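Local coordinates for protein 24-sterol C-methyltransferase (PDB 6F5Z) that is a putative S-adenosylmethionine-dependent methyltransferase, seen bound to S-adenosylhomocysteine and in complex with the Trm112 methyltransferase activator, at residues 55-60 / 82-87; 140-143 / 148-151; 193-198 / 204-209. All blocks are in the same frame, centred on the assembly; numbering follows the deposited sequence. Where two conformers were deposited one is given.

Contact 1. Residues 55-60 / 82-87; sequences ALRDTK and TDTDDL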
loop_
_atom_site.group_PDB
_atom_site.type_symbol
_atom_site.label_atom_id
_atom_site.label_comp_id
_atom_site.label_asym_id
_atom_site.label_seq_id
_atom_site.Cartn_x
_atom_site.Cartn_y
_atom_site.Cartn_z
ATOM N N ALA B 55 -1.933 18.997 4.353
ATOM C CA ALA B 55 -2.989 18.047 4.031
ATOM C C ALA B 55 -2.978 16.883 5.013
ATOM O O ALA B 55 -4.050 16.465 5.476
ATOM C CB ALA B 55 -2.827 17.518 2.608
ATOM N N LEU B 56 -1.779 16.386 5.385
ATOM C CA LEU B 56 -1.742 15.284 6.351
ATOM C C LEU B 56 -2.211 15.710 7.726
ATOM O O LEU B 56 -2.827 14.907 8.441
ATOM C CB LEU B 56 -0.351 14.678 6.414
ATOM C CG LEU B 56 0.042 13.835 5.186
ATOM C CD1 LEU B 56 1.527 13.471 5.229
ATOM C CD2 LEU B 56 -0.860 12.589 5.035
ATOM N N ARG B 57 -1.895 16.947 8.132
ATOM C CA ARG B 57 -2.374 17.414 9.452
ATOM C C ARG B 57 -3.889 17.617 9.447
ATOM O O ARG B 57 -4.580 17.134 10.349
ATOM C CB ARG B 57 -1.665 18.710 9.819
ATOM C CG ARG B 57 -2.016 19.217 11.205
ATOM C CD ARG B 57 -1.030 20.299 11.602
ATOM N NE ARG B 57 -1.395 20.896 12.891
ATOM C CZ ARG B 57 -2.237 21.920 13.015
ATOM N NH1 ARG B 57 -2.773 22.484 11.935
ATOM N NH2 ARG B 57 -2.537 22.398 14.217
ATOM N N ASP B 58 -4.402 18.214 8.389
ATOM C CA ASP B 58 -5.841 18.464 8.264
ATOM C C ASP B 58 -6.697 17.218 8.112
ATOM O O ASP B 58 -7.847 17.200 8.590
ATOM C CB ASP B 58 -6.108 19.428 7.093
ATOM C CG ASP B 58 -5.448 20.797 7.242
ATOM O OD1 ASP B 58 -5.110 21.184 8.400
ATOM O OD2 ASP B 58 -5.211 21.465 6.196
ATOM N N THR B 59 -6.199 16.179 7.430
ATOM C CA THR B 59 -7.013 14.986 7.135
ATOM C C THR B 59 -6.667 13.754 7.963
ATOM O O THR B 59 -7.479 12.829 8.040
ATOM C CB THR B 59 -6.931 14.600 5.651
ATOM O OG1 THR B 59 -5.586 14.212 5.331
ATOM C CG2 THR B 59 -7.436 15.713 4.726
ATOM N N LYS B 60 -5.449 13.693 8.503
ATOM C CA LYS B 60 -5.034 12.500 9.237
ATOM C C LYS B 60 -4.516 12.801 10.648
ATOM O O LYS B 60 -4.302 11.875 11.427
ATOM C CB LYS B 60 -4.034 11.681 8.416
ATOM C CG LYS B 60 -4.763 10.979 7.257
ATOM C CD LYS B 60 -3.894 10.008 6.520
ATOM C CE LYS B 60 -4.528 9.454 5.264
ATOM N NZ LYS B 60 -5.680 8.539 5.510
ATOM N N THR B 82 1.859 28.290 6.164
ATOM C CA THR B 82 1.457 27.353 7.220
ATOM C C THR B 82 0.956 28.079 8.468
ATOM O O THR B 82 1.635 28.962 8.954
ATOM C CB THR B 82 2.639 26.378 7.469
ATOM O OG1 THR B 82 3.045 25.777 6.213
ATOM C CG2 THR B 82 2.289 25.297 8.466
ATOM N N ASP B 83 -0.218 27.686 8.992
ATOM C CA ASP B 83 -0.835 28.346 10.154
ATOM C C ASP B 83 -0.670 27.566 11.476
ATOM O O ASP B 83 -1.525 27.662 12.361
ATOM C CB ASP B 83 -2.310 28.671 9.874
ATOM C CG ASP B 83 -2.549 29.647 8.726
ATOM O OD1 ASP B 83 -1.667 30.509 8.477
ATOM O OD2 ASP B 83 -3.615 29.545 8.070
ATOM N N THR B 84 0.458 26.842 11.634
ATOM C CA THR B 84 0.761 26.092 12.855
ATOM C C THR B 84 2.257 25.952 13.008
ATOM O O THR B 84 2.977 25.895 12.004
ATOM C CB THR B 84 0.113 24.686 12.860
ATOM O OG1 THR B 84 0.543 23.966 14.037
ATOM C CG2 THR B 84 0.495 23.856 11.631
ATOM N N ASP B 85 2.727 25.882 14.254
ATOM C CA ASP B 85 4.123 25.620 14.529
ATOM C C ASP B 85 4.395 24.110 14.677
ATOM O O ASP B 85 5.553 23.727 14.830
ATOM C CB ASP B 85 4.591 26.419 15.739
ATOM C CG ASP B 85 4.738 27.899 15.421
ATOM O OD1 ASP B 85 5.278 28.226 14.334
ATOM O OD2 ASP B 85 4.353 28.727 16.271
ATOM N N ASP B 86 3.337 23.258 14.616
ATOM C CA ASP B 86 3.527 21.796 14.704
ATOM C C ASP B 86 4.168 21.258 13.398
ATOM O O ASP B 86 4.724 20.150 13.362
ATOM C CB ASP B 86 2.204 21.086 15.018
ATOM C CG ASP B 86 1.666 21.346 16.426
ATOM O OD1 ASP B 86 2.466 21.304 17.385
ATOM O OD2 ASP B 86 0.437 21.498 16.573
ATOM N N LEU B 87 4.088 22.069 12.329
ATOM C CA LEU B 87 4.707 21.750 11.038
ATOM C C LEU B 87 5.845 22.724 10.885
ATOM O O LEU B 87 5.630 23.940 10.916
ATOM C CB LEU B 87 3.693 21.857 9.874
ATOM C CG LEU B 87 2.414 21.031 9.994
ATOM C CD1 LEU B 87 1.434 21.312 8.830
ATOM C CD2 LEU B 87 2.708 19.524 10.123
#
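Arg57 reaches from helix 51-60 to the loop that carries Thr84, Asp86 and Leu87, and it is the one residue on the helix side that makes the contact. Its CG stands anti to the backbone N (chi1 -176°), and the chain runs on extended to NE. This carries the guanidinium well clear of the helix and lays it against the loop.

The polar part is loose. Thr84 comes from the opposite direction and sits over one face of the guanidinium, with its OG1 3.4 Å above the plane and offset toward the rim. Arg57 NH2 and Thr84 OG1 are 3.5 Å apart, but the angle is poor and no hydrogen bond forms. Arg57 NH2 also makes a long salt bridge with Asp86 OD2, at 3.9 Å. At that length the attraction probably steers the guanidinium more than it fixes it.

The apolar part involves Leu87 and the Thr84 methyl. Arg57 CD packs on Leu87 CD1 at 3.8 Å. Thr84 CG2 is 3.9 Å from Arg57 CD; the same methyl also lies near the guanidinium at NH1.

The loop is braced from within. Thr84 OG1 accepts from Asp86 N at 2.9 Å, with an N-H...O angle of 166°. This is an ST turn, and it sets Thr84 and Asp86 near the same guanidinium.

Together these contacts join helix 51-60 to the loop leading from helix 72-80 into strand 87-91 of the Rossmann-like methyltransferase domain, the outermost strand of the sheet within this chain. Ile62 touches both Arg57 and Leu87, and Leu87 also packs on Leu53 and Arg54 of helix 51-60. Asp86 touches Lys2 of the UPF0434 family protein chain, so the loop lies beside the partner subunit. The backbone of Asp86 is hydrogen-bonded to Gly65 of strand 64-69.

Contact 2. Residues 140-143 / 148-151; sequences VNYY and HSHE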
loop_
_atom_site.group_PDB
_atom_site.type_symbol
_atom_site.label_atom_id
_atom_site.label_comp_id
_atom_site.label_asym_id
_atom_site.label_seq_id
_atom_site.Cartn_x
_atom_site.Cartn_y
_atom_site.Cartn_z
ATOM N N VAL B 140 6.199 10.006 -8.118
ATOM C CA VAL B 140 7.013 10.648 -9.130
ATOM C C VAL B 140 6.281 10.687 -10.453
ATOM O O VAL B 140 5.603 9.715 -10.813
ATOM C CB VAL B 140 8.396 9.970 -9.327
ATOM C CG1 VAL B 140 9.265 10.056 -8.065
ATOM C CG2 VAL B 140 8.255 8.517 -9.777
ATOM N N ASN B 141 6.525 11.766 -11.236
ATOM C CA ASN B 141 5.998 11.865 -12.592
ATOM C C ASN B 141 7.071 11.625 -13.646
ATOM O O ASN B 141 6.718 11.453 -14.808
ATOM C CB ASN B 141 5.305 13.229 -12.836
ATOM C CG ASN B 141 4.048 13.361 -12.019
ATOM O OD1 ASN B 141 3.508 12.369 -11.568
ATOM N ND2 ASN B 141 3.569 14.570 -11.776
ATOM N N TYR B 142 8.352 11.602 -13.246
ATOM C CA TYR B 142 9.470 11.370 -14.154
ATOM C C TYR B 142 9.904 9.919 -13.913
ATOM O O TYR B 142 10.467 9.619 -12.853
ATOM C CB TYR B 142 10.609 12.342 -13.836
ATOM C CG TYR B 142 11.836 12.147 -14.699
ATOM C CD1 TYR B 142 11.845 12.550 -16.037
ATOM C CD2 TYR B 142 12.985 11.581 -14.178
ATOM C CE1 TYR B 142 12.990 12.412 -16.827
ATOM C CE2 TYR B 142 14.148 11.467 -14.945
ATOM C CZ TYR B 142 14.136 11.869 -16.271
ATOM O OH TYR B 142 15.286 11.755 -17.024
ATOM N N TYR B 143 9.606 9.018 -14.870
ATOM C CA TYR B 143 9.918 7.611 -14.738
ATOM C C TYR B 143 9.892 6.987 -16.122
ATOM O O TYR B 143 9.327 7.584 -17.054
ATOM C CB TYR B 143 9.007 6.913 -13.700
ATOM C CG TYR B 143 7.532 6.980 -14.014
ATOM C CD1 TYR B 143 6.753 8.046 -13.567
ATOM C CD2 TYR B 143 6.914 5.973 -14.746
ATOM C CE1 TYR B 143 5.394 8.121 -13.862
ATOM C CE2 TYR B 143 5.548 6.033 -15.045
ATOM C CZ TYR B 143 4.794 7.111 -14.588
ATOM O OH TYR B 143 3.444 7.201 -14.878
ATOM N N HIS B 148 6.452 10.576 -22.202
ATOM C CA HIS B 148 6.326 12.026 -22.318
ATOM C C HIS B 148 7.247 12.787 -21.351
ATOM O O HIS B 148 7.521 13.975 -21.547
ATOM C CB HIS B 148 4.866 12.418 -22.047
ATOM C CG HIS B 148 3.871 11.401 -22.502
ATOM N ND1 HIS B 148 3.526 10.328 -21.702
ATOM C CD2 HIS B 148 3.206 11.300 -23.679
ATOM C CE1 HIS B 148 2.638 9.638 -22.402
ATOM N NE2 HIS B 148 2.397 10.191 -23.585
ATOM N N SER B 149 7.718 12.110 -20.273
ATOM C CA SER B 149 8.573 12.778 -19.293
ATOM C C SER B 149 10.022 12.731 -19.661
ATOM O O SER B 149 10.815 13.423 -19.035
ATOM C CB SER B 149 8.400 12.163 -17.902
ATOM O OG SER B 149 8.937 10.852 -17.785
ATOM N N HIS B 150 10.396 11.861 -20.608
ATOM C CA HIS B 150 11.820 11.674 -20.917
ATOM C C HIS B 150 12.506 13.000 -21.293
ATOM O O HIS B 150 13.592 13.314 -20.784
ATOM C CB HIS B 150 11.996 10.654 -22.040
ATOM C CG HIS B 150 11.544 9.269 -21.707
ATOM N ND1 HIS B 150 11.666 8.253 -22.615
ATOM C CD2 HIS B 150 10.976 8.780 -20.576
ATOM C CE1 HIS B 150 11.163 7.173 -22.030
ATOM N NE2 HIS B 150 10.749 7.447 -20.797
ATOM N N GLU B 151 11.812 13.826 -22.098
ATOM C CA GLU B 151 12.348 15.115 -22.541
ATOM C C GLU B 151 12.544 16.129 -21.417
ATOM O O GLU B 151 13.178 17.147 -21.653
ATOM C CB GLU B 151 11.497 15.715 -23.679
ATOM C CG GLU B 151 10.128 16.209 -23.235
ATOM C CD GLU B 151 9.082 16.216 -24.334
ATOM O OE1 GLU B 151 8.382 15.189 -24.496
ATOM O OE2 GLU B 151 8.964 17.251 -25.029
HETATM O O HOH W 1 15.318 11.637 -19.606
#
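Ser149 and Tyr142 bury the most surface here, in the connection that follows strand 134-140 of the Rossmann-like methyltransferase fold. The chain doubles back after the strand and brings 148-150, helical in its backbone angles but without the regular bonds, against residues 141-143.

Ser149 presents CB to the backbone, with Asn141 O 3.6 Å away. Ser149 OG lies near Tyr143 O at 3.4 Å, without a hydrogen bond between them. The polar partner of this hydroxyl is Asn146 O, in the intervening loop.

Tyr142 offers the edge of its ring. CG is anti to the backbone N (chi1 178°), which swings the ring alongside the turn. Ser149 O lies in the ring plane, 3.3 Å from Tyr142 CE1.

His150 turns its ring edge to Tyr143 O, but its NE2 is hydrogen-bonded to Glu144 O. No direct hydrogen bond joins the two segments. Asn141 OD1 is hydrogen-bonded to Thr218 OG1, and the Asn141 side chain is about 8 Å from the bound S-adenosylhomocysteine. One water bridges the segments: it lies 2.6 Å from Tyr142 OH and donates to His150 O at 2.7 Å.

Contact 3. Residues 193-198 / 204-209; sequences PAATEF and ETREAM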
loop_
_atom_site.group_PDB
_atom_site.type_symbol
_atom_site.label_atom_id
_atom_site.label_comp_id
_atom_site.label_asym_id
_atom_site.label_seq_id
_atom_site.Cartn_x
_atom_site.Cartn_y
_atom_site.Cartn_z
ATOM N N PRO B 193 -8.271 19.328 -23.985
ATOM C CA PRO B 193 -9.121 19.927 -25.041
ATOM C C PRO B 193 -9.555 18.920 -26.105
ATOM O O PRO B 193 -9.006 17.826 -26.250
ATOM C CB PRO B 193 -8.199 20.986 -25.676
ATOM C CG PRO B 193 -7.108 21.242 -24.696
ATOM C CD PRO B 193 -6.917 19.919 -23.981
ATOM N N ALA B 194 -10.496 19.368 -26.958
ATOM C CA ALA B 194 -10.944 18.582 -28.091
ATOM C C ALA B 194 -9.771 18.368 -29.049
ATOM O O ALA B 194 -8.855 19.204 -29.081
ATOM C CB ALA B 194 -12.050 19.342 -28.813
ATOM N N ALA B 195 -9.789 17.282 -29.834
ATOM C CA ALA B 195 -8.729 16.928 -30.787
ATOM C C ALA B 195 -8.407 18.077 -31.765
ATOM O O ALA B 195 -7.253 18.192 -32.182
ATOM C CB ALA B 195 -9.059 15.646 -31.548
ATOM N N THR B 196 -9.386 18.971 -32.037
ATOM C CA THR B 196 -9.223 20.151 -32.929
ATOM C C THR B 196 -8.199 21.189 -32.407
ATOM O O THR B 196 -7.634 21.960 -33.207
ATOM C CB THR B 196 -10.569 20.919 -33.106
ATOM O OG1 THR B 196 -11.077 21.349 -31.841
ATOM C CG2 THR B 196 -11.608 20.142 -33.844
ATOM N N GLU B 197 -8.019 21.253 -31.066
ATOM C CA GLU B 197 -7.169 22.227 -30.379
ATOM C C GLU B 197 -5.682 21.905 -30.369
ATOM O O GLU B 197 -4.890 22.723 -29.878
ATOM C CB GLU B 197 -7.660 22.461 -28.942
ATOM C CG GLU B 197 -9.041 23.096 -28.812
ATOM C CD GLU B 197 -9.307 24.241 -29.772
ATOM O OE1 GLU B 197 -8.677 25.311 -29.611
ATOM O OE2 GLU B 197 -10.095 24.041 -30.726
ATOM N N PHE B 198 -5.308 20.735 -30.902
ATOM C CA PHE B 198 -3.953 20.229 -30.943
ATOM C C PHE B 198 -3.287 20.580 -32.261
ATOM O O PHE B 198 -3.979 20.667 -33.278
ATOM C CB PHE B 198 -3.926 18.722 -30.651
ATOM C CG PHE B 198 -4.260 18.424 -29.210
ATOM C CD1 PHE B 198 -5.580 18.390 -28.781
ATOM C CD2 PHE B 198 -3.250 18.248 -28.263
ATOM C CE1 PHE B 198 -5.895 18.163 -27.439
ATOM C CE2 PHE B 198 -3.567 17.985 -26.923
ATOM C CZ PHE B 198 -4.887 17.952 -26.515
ATOM N N GLU B 204 1.501 17.104 -29.038
ATOM C CA GLU B 204 1.287 17.064 -30.476
ATOM C C GLU B 204 -0.076 16.482 -30.830
ATOM O O GLU B 204 -0.639 16.832 -31.860
ATOM C CB GLU B 204 2.423 16.292 -31.180
ATOM C CG GLU B 204 2.440 14.784 -30.957
ATOM C CD GLU B 204 3.772 14.055 -31.034
ATOM O OE1 GLU B 204 4.606 14.402 -31.903
ATOM O OE2 GLU B 204 3.959 13.096 -30.249
ATOM N N THR B 205 -0.583 15.543 -29.995
ATOM C CA THR B 205 -1.868 14.888 -30.247
ATOM C C THR B 205 -2.605 14.758 -28.923
ATOM O O THR B 205 -1.975 14.715 -27.846
ATOM C CB THR B 205 -1.679 13.453 -30.806
ATOM O OG1 THR B 205 -1.050 12.601 -29.830
ATOM C CG2 THR B 205 -0.899 13.409 -32.141
ATOM N N ARG B 206 -3.929 14.719 -29.016
ATOM C CA ARG B 206 -4.770 14.500 -27.841
ATOM C C ARG B 206 -4.450 13.125 -27.236
ATOM O O ARG B 206 -4.449 12.990 -26.000
ATOM C CB ARG B 206 -6.232 14.544 -28.278
ATOM C CG ARG B 206 -7.183 14.714 -27.102
ATOM C CD ARG B 206 -8.649 14.791 -27.531
ATOM N NE ARG B 206 -9.505 15.035 -26.373
ATOM C CZ ARG B 206 -9.873 14.099 -25.492
ATOM N NH1 ARG B 206 -9.530 12.822 -25.684
ATOM N NH2 ARG B 206 -10.621 14.424 -24.443
ATOM N N GLU B 207 -4.228 12.097 -28.080
ATOM C CA GLU B 207 -3.943 10.733 -27.611
ATOM C C GLU B 207 -2.763 10.731 -26.640
ATOM O O GLU B 207 -2.771 9.992 -25.651
ATOM C CB GLU B 207 -3.598 9.780 -28.789
ATOM C CG GLU B 207 -4.780 9.373 -29.651
ATOM C CD GLU B 207 -5.137 10.278 -30.822
ATOM O OE1 GLU B 207 -4.835 11.498 -30.780
ATOM O OE2 GLU B 207 -5.862 9.784 -31.717
ATOM N N ALA B 208 -1.729 11.539 -26.949
ATOM C CA ALA B 208 -0.543 11.571 -26.083
ATOM C C ALA B 208 -0.863 12.210 -24.738
ATOM O O ALA B 208 -0.403 11.726 -23.695
ATOM C CB ALA B 208 0.584 12.339 -26.788
ATOM N N MET B 209 -1.676 13.260 -24.744
ATOM C CA MET B 209 -2.050 13.931 -23.497
ATOM C C MET B 209 -2.896 12.984 -22.641
ATOM O O MET B 209 -2.691 12.892 -21.422
ATOM C CB MET B 209 -2.806 15.234 -23.788
ATOM C CG MET B 209 -2.936 16.084 -22.559
ATOM S SD MET B 209 -3.694 17.678 -22.980
ATOM C CE MET B 209 -3.484 18.518 -21.366
#
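Phe198 and Arg206 meet at the capped N-terminal end of helix 206-216, where the residues flanking a short 3-10 turn at 195-197 pack against the helix start. The contact is on the surface, far from the centre of the chain.

The aromatic contacts centre on Phe198. Arg206 CA stands over the middle of the ring face, 3.6 Å above its plane. Arg206 CB makes a CH-pi contact with that ring, 4.0 Å from the Phe198 centroid. Met209 meets the ring edge instead: its SD is 3.7 Å from Phe198 CZ, a Met-aromatic contact. The extended Met209 chain, with CG anti to the backbone N (chi1 -168°), carries the sulfur there and also on to Pro193 CD. The Arg206 chain runs extended past Ala195, with Arg206 CD packed 3.6 Å from Ala195 N. An alanine in place of Phe198 would probably leave Met209 SD and the start of the Arg206 side chain without their aromatic partner and open a gap between this loop and the helix.

The polar contacts are few. Thr205 is the N-cap and caps the helix from within its own segment, its OG1 accepting from Ala208 N at 3.1 Å. One hydrogen bond crosses between the segments. Its donor is tilted 29° from the carbonyl plane. Arg206 NE donates to Pro193 O at 2.8 Å, bent to 135° at the hydrogen.

Overall arrangement
Along the chain the three contacts follow in series; none nests in or crosses another. Contact 1 comes first. It closes the stretch through strand 64-69 and helix 72-80, tying helix 51-60 to the start of strand 87-91. Contact 2 closes a short loop just after strand 134-140, on the opposite side of the chain's centre. Contact 3 closes another short loop, between strand 178-185 and helix 206-216. Contacts 2 and 3 touch by packing, with His148 NE2 3.2 Å from Ala208 O, so the loop after strand 134-140 rests on helix 206-216. Contact 1 stands apart, its centre about 30 Å from that of contact 2 and 39 Å from that of contact 3.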